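Long-range contact in synaptonemal complex protein 2 (Mus musculus, PDB 5IWZ), which forms a major part of the axial and lateral elements of synaptonemal complexes in meiotic prophase and is required for normal chromosome synapsis and fertility: residues Val281-Cys286 / Glu306-Phe311. Numbering follows the deposited sequence.
Sequences VYTFPC and EFWIDF
V281 CA makes a CA-H...O contact with F311 O at one end of an antiparallel strand pair. Y282 pairs with F311 in both directions: Y282 N donates to the same F311 O and F311 N to Y282 O (2.7 Å). T283 sits at a non-hydrogen-bonded position, its side chain alongside that of D310 and pointing the same way. T283 OG1, placed anti to the carbonyl carbon (chi1 -65°), gives a very short hydrogen bond of 2.5 Å to D310 OD1; the other branch, T283 CG2, reaches CE3 of the W308 indole at 3.6 Å. F284 bonds both ways, N to I309 O and O to I309 N. Its ring turns an edge toward the face of F311 in an offset edge-to-face pair, planes at 72°, with F284 CD2 3.5 Å from F311 CE2. P285 has no N-H to give; its CD packs on W308 CZ3 and its CB on E306 CB, which itself stands over one indole face, offset toward the rim. C286 N closes the series on F307 O (2.8 Å). With C286 SG anti to the backbone N (chi1 173°), the sulfur meets the F307 ring obliquely, 3.7 Å from F307 CE2, and C286 CB presses tightly on I309 CG1 at 3.4 Å. In this part of the Spt16M-like domain, 281-285 edges a four-stranded antiparallel sheet, with 308-312 next to it and 317-321 beyond. The T283, D310 and W308 side meets helix 260-274, where R265 forms a salt bridge with D310 OD2; the Y282, F284 and F311 side packs on V386 of helix 383-390.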
loop_
_atom_site.group_PDB
_atom_site.type_symbol
_atom_site.label_atom_id
_atom_site.label_comp_id
_atom_site.label_asym_id
_atom_site.label_seq_id
_atom_site.Cartn_x
_atom_site.Cartn_y
_atom_site.Cartn_z
ATOM N N VAL A 281 4.183 9.694 15.237
ATOM C CA VAL A 281 3.114 8.746 15.527
ATOM C C VAL A 281 2.891 8.758 17.036
ATOM O O VAL A 281 3.814 8.454 17.796
ATOM C CB VAL A 281 3.448 7.324 15.049
ATOM C CG1 VAL A 281 2.356 6.363 15.469
ATOM C CG2 VAL A 281 3.624 7.290 13.531
ATOM N N TYR A 282 1.673 9.101 17.462
ATOM C CA TYR A 282 1.266 9.053 18.854
ATOM C C TYR A 282 0.388 7.833 19.051
ATOM O O TYR A 282 -0.675 7.721 18.426
ATOM C CB TYR A 282 0.505 10.317 19.252
ATOM C CG TYR A 282 1.399 11.466 19.631
ATOM C CD1 TYR A 282 1.744 11.701 20.959
ATOM C CD2 TYR A 282 1.902 12.315 18.662
ATOM C CE1 TYR A 282 2.578 12.757 21.307
ATOM C CE2 TYR A 282 2.736 13.369 18.999
ATOM C CZ TYR A 282 3.073 13.584 20.323
ATOM O OH TYR A 282 3.900 14.640 20.643
ATOM N N THR A 283 0.825 6.929 19.922
ATOM C CA THR A 283 0.094 5.704 20.230
ATOM C C THR A 283 -0.451 5.763 21.659
ATOM O O THR A 283 0.319 5.889 22.608
ATOM C CB THR A 283 1.007 4.498 20.049
ATOM O OG1 THR A 283 1.370 4.395 18.666
ATOM C CG2 THR A 283 0.308 3.238 20.484
ATOM N N PHE A 284 -1.797 5.676 21.809
ATOM C CA PHE A 284 -2.414 5.688 23.131
ATOM C C PHE A 284 -3.097 4.358 23.414
ATOM O O PHE A 284 -3.729 3.788 22.516
ATOM C CB PHE A 284 -3.476 6.800 23.271
ATOM C CG PHE A 284 -2.912 8.195 23.248
ATOM C CD1 PHE A 284 -2.008 8.607 24.201
ATOM C CD2 PHE A 284 -3.297 9.095 22.268
ATOM C CE1 PHE A 284 -1.490 9.891 24.185
ATOM C CE2 PHE A 284 -2.783 10.383 22.245
ATOM C CZ PHE A 284 -1.878 10.777 23.208
ATOM N N PRO A 285 -3.040 3.863 24.650
ATOM C CA PRO A 285 -3.922 2.761 25.024
ATOM C C PRO A 285 -5.351 3.258 25.107
ATOM O O PRO A 285 -5.621 4.415 25.444
ATOM C CB PRO A 285 -3.390 2.322 26.395
ATOM C CG PRO A 285 -2.786 3.557 26.972
ATOM C CD PRO A 285 -2.259 4.365 25.798
ATOM N N CYS A 286 -6.271 2.378 24.750
ATOM C CA CYS A 286 -7.681 2.710 24.641
ATOM C C CYS A 286 -8.493 1.746 25.500
ATOM O O CYS A 286 -8.179 0.552 25.576
ATOM C CB CYS A 286 -8.126 2.642 23.181
ATOM S SG CYS A 286 -9.887 2.831 22.887
ATOM N N GLU A 306 -1.786 -3.657 25.518
ATOM C CA GLU A 306 -2.937 -2.774 25.545
ATOM C C GLU A 306 -3.640 -2.824 24.194
ATOM O O GLU A 306 -3.099 -3.318 23.205
ATOM C CB GLU A 306 -2.526 -1.329 25.860
ATOM C CG GLU A 306 -1.794 -1.134 27.173
ATOM C CD GLU A 306 -2.724 -1.095 28.375
ATOM O OE1 GLU A 306 -3.960 -1.151 28.203
ATOM O OE2 GLU A 306 -2.209 -1.010 29.503
ATOM N N PHE A 307 -4.859 -2.297 24.176
ATOM C CA PHE A 307 -5.626 -1.999 22.966
ATOM C C PHE A 307 -5.103 -0.668 22.438
ATOM O O PHE A 307 -5.421 0.391 22.981
ATOM C CB PHE A 307 -7.111 -1.948 23.317
ATOM C CG PHE A 307 -8.025 -1.565 22.182
ATOM C CD1 PHE A 307 -7.732 -1.899 20.869
ATOM C CD2 PHE A 307 -9.206 -0.890 22.445
ATOM C CE1 PHE A 307 -8.598 -1.552 19.842
ATOM C CE2 PHE A 307 -10.075 -0.541 21.420
ATOM C CZ PHE A 307 -9.765 -0.868 20.111
ATOM N N TRP A 308 -4.259 -0.714 21.402
ATOM C CA TRP A 308 -3.526 0.463 20.939
ATOM C C TRP A 308 -4.285 1.206 19.834
ATOM O O TRP A 308 -4.866 0.583 18.946
ATOM C CB TRP A 308 -2.151 0.047 20.411
ATOM C CG TRP A 308 -1.210 -0.615 21.411
ATOM C CD1 TRP A 308 -0.684 -1.880 21.331
ATOM C CD2 TRP A 308 -0.659 -0.030 22.602
ATOM N NE1 TRP A 308 0.151 -2.117 22.402
ATOM C CE2 TRP A 308 0.183 -1.002 23.198
ATOM C CE3 TRP A 308 -0.799 1.215 23.224
ATOM C CZ2 TRP A 308 0.886 -0.767 24.382
ATOM C CZ3 TRP A 308 -0.103 1.446 24.409
ATOM C CH2 TRP A 308 0.732 0.457 24.973
ATOM N N ILE A 309 -4.257 2.543 19.889
ATOM C CA ILE A 309 -4.764 3.424 18.837
ATOM C C ILE A 309 -3.604 4.300 18.376
ATOM O O ILE A 309 -2.925 4.914 19.208
ATOM C CB ILE A 309 -5.930 4.318 19.314
ATOM C CG1 ILE A 309 -7.012 3.515 20.037
ATOM C CG2 ILE A 309 -6.514 5.133 18.133
ATOM C CD1 ILE A 309 -7.810 2.554 19.170
ATOM N N ASP A 310 -3.398 4.387 17.057
ATOM C CA ASP A 310 -2.261 5.098 16.476
ATOM C C ASP A 310 -2.751 6.367 15.802
ATOM O O ASP A 310 -3.634 6.316 14.939
ATOM C CB ASP A 310 -1.516 4.206 15.487
ATOM C CG ASP A 310 -0.946 2.991 16.166
ATOM O OD1 ASP A 310 -0.202 3.171 17.157
ATOM O OD2 ASP A 310 -1.313 1.863 15.778
ATOM N N PHE A 311 -2.204 7.497 16.234
ATOM C CA PHE A 311 -2.513 8.812 15.688
ATOM C C PHE A 311 -1.353 9.193 14.784
ATOM O O PHE A 311 -0.245 9.430 15.269
ATOM C CB PHE A 311 -2.690 9.840 16.806
ATOM C CG PHE A 311 -3.933 9.645 17.638
ATOM C CD1 PHE A 311 -5.028 10.499 17.493
ATOM C CD2 PHE A 311 -3.999 8.632 18.588
ATOM C CE1 PHE A 311 -6.175 10.335 18.269
ATOM C CE2 PHE A 311 -5.139 8.469 19.371
ATOM C CZ PHE A 311 -6.225 9.317 19.217
#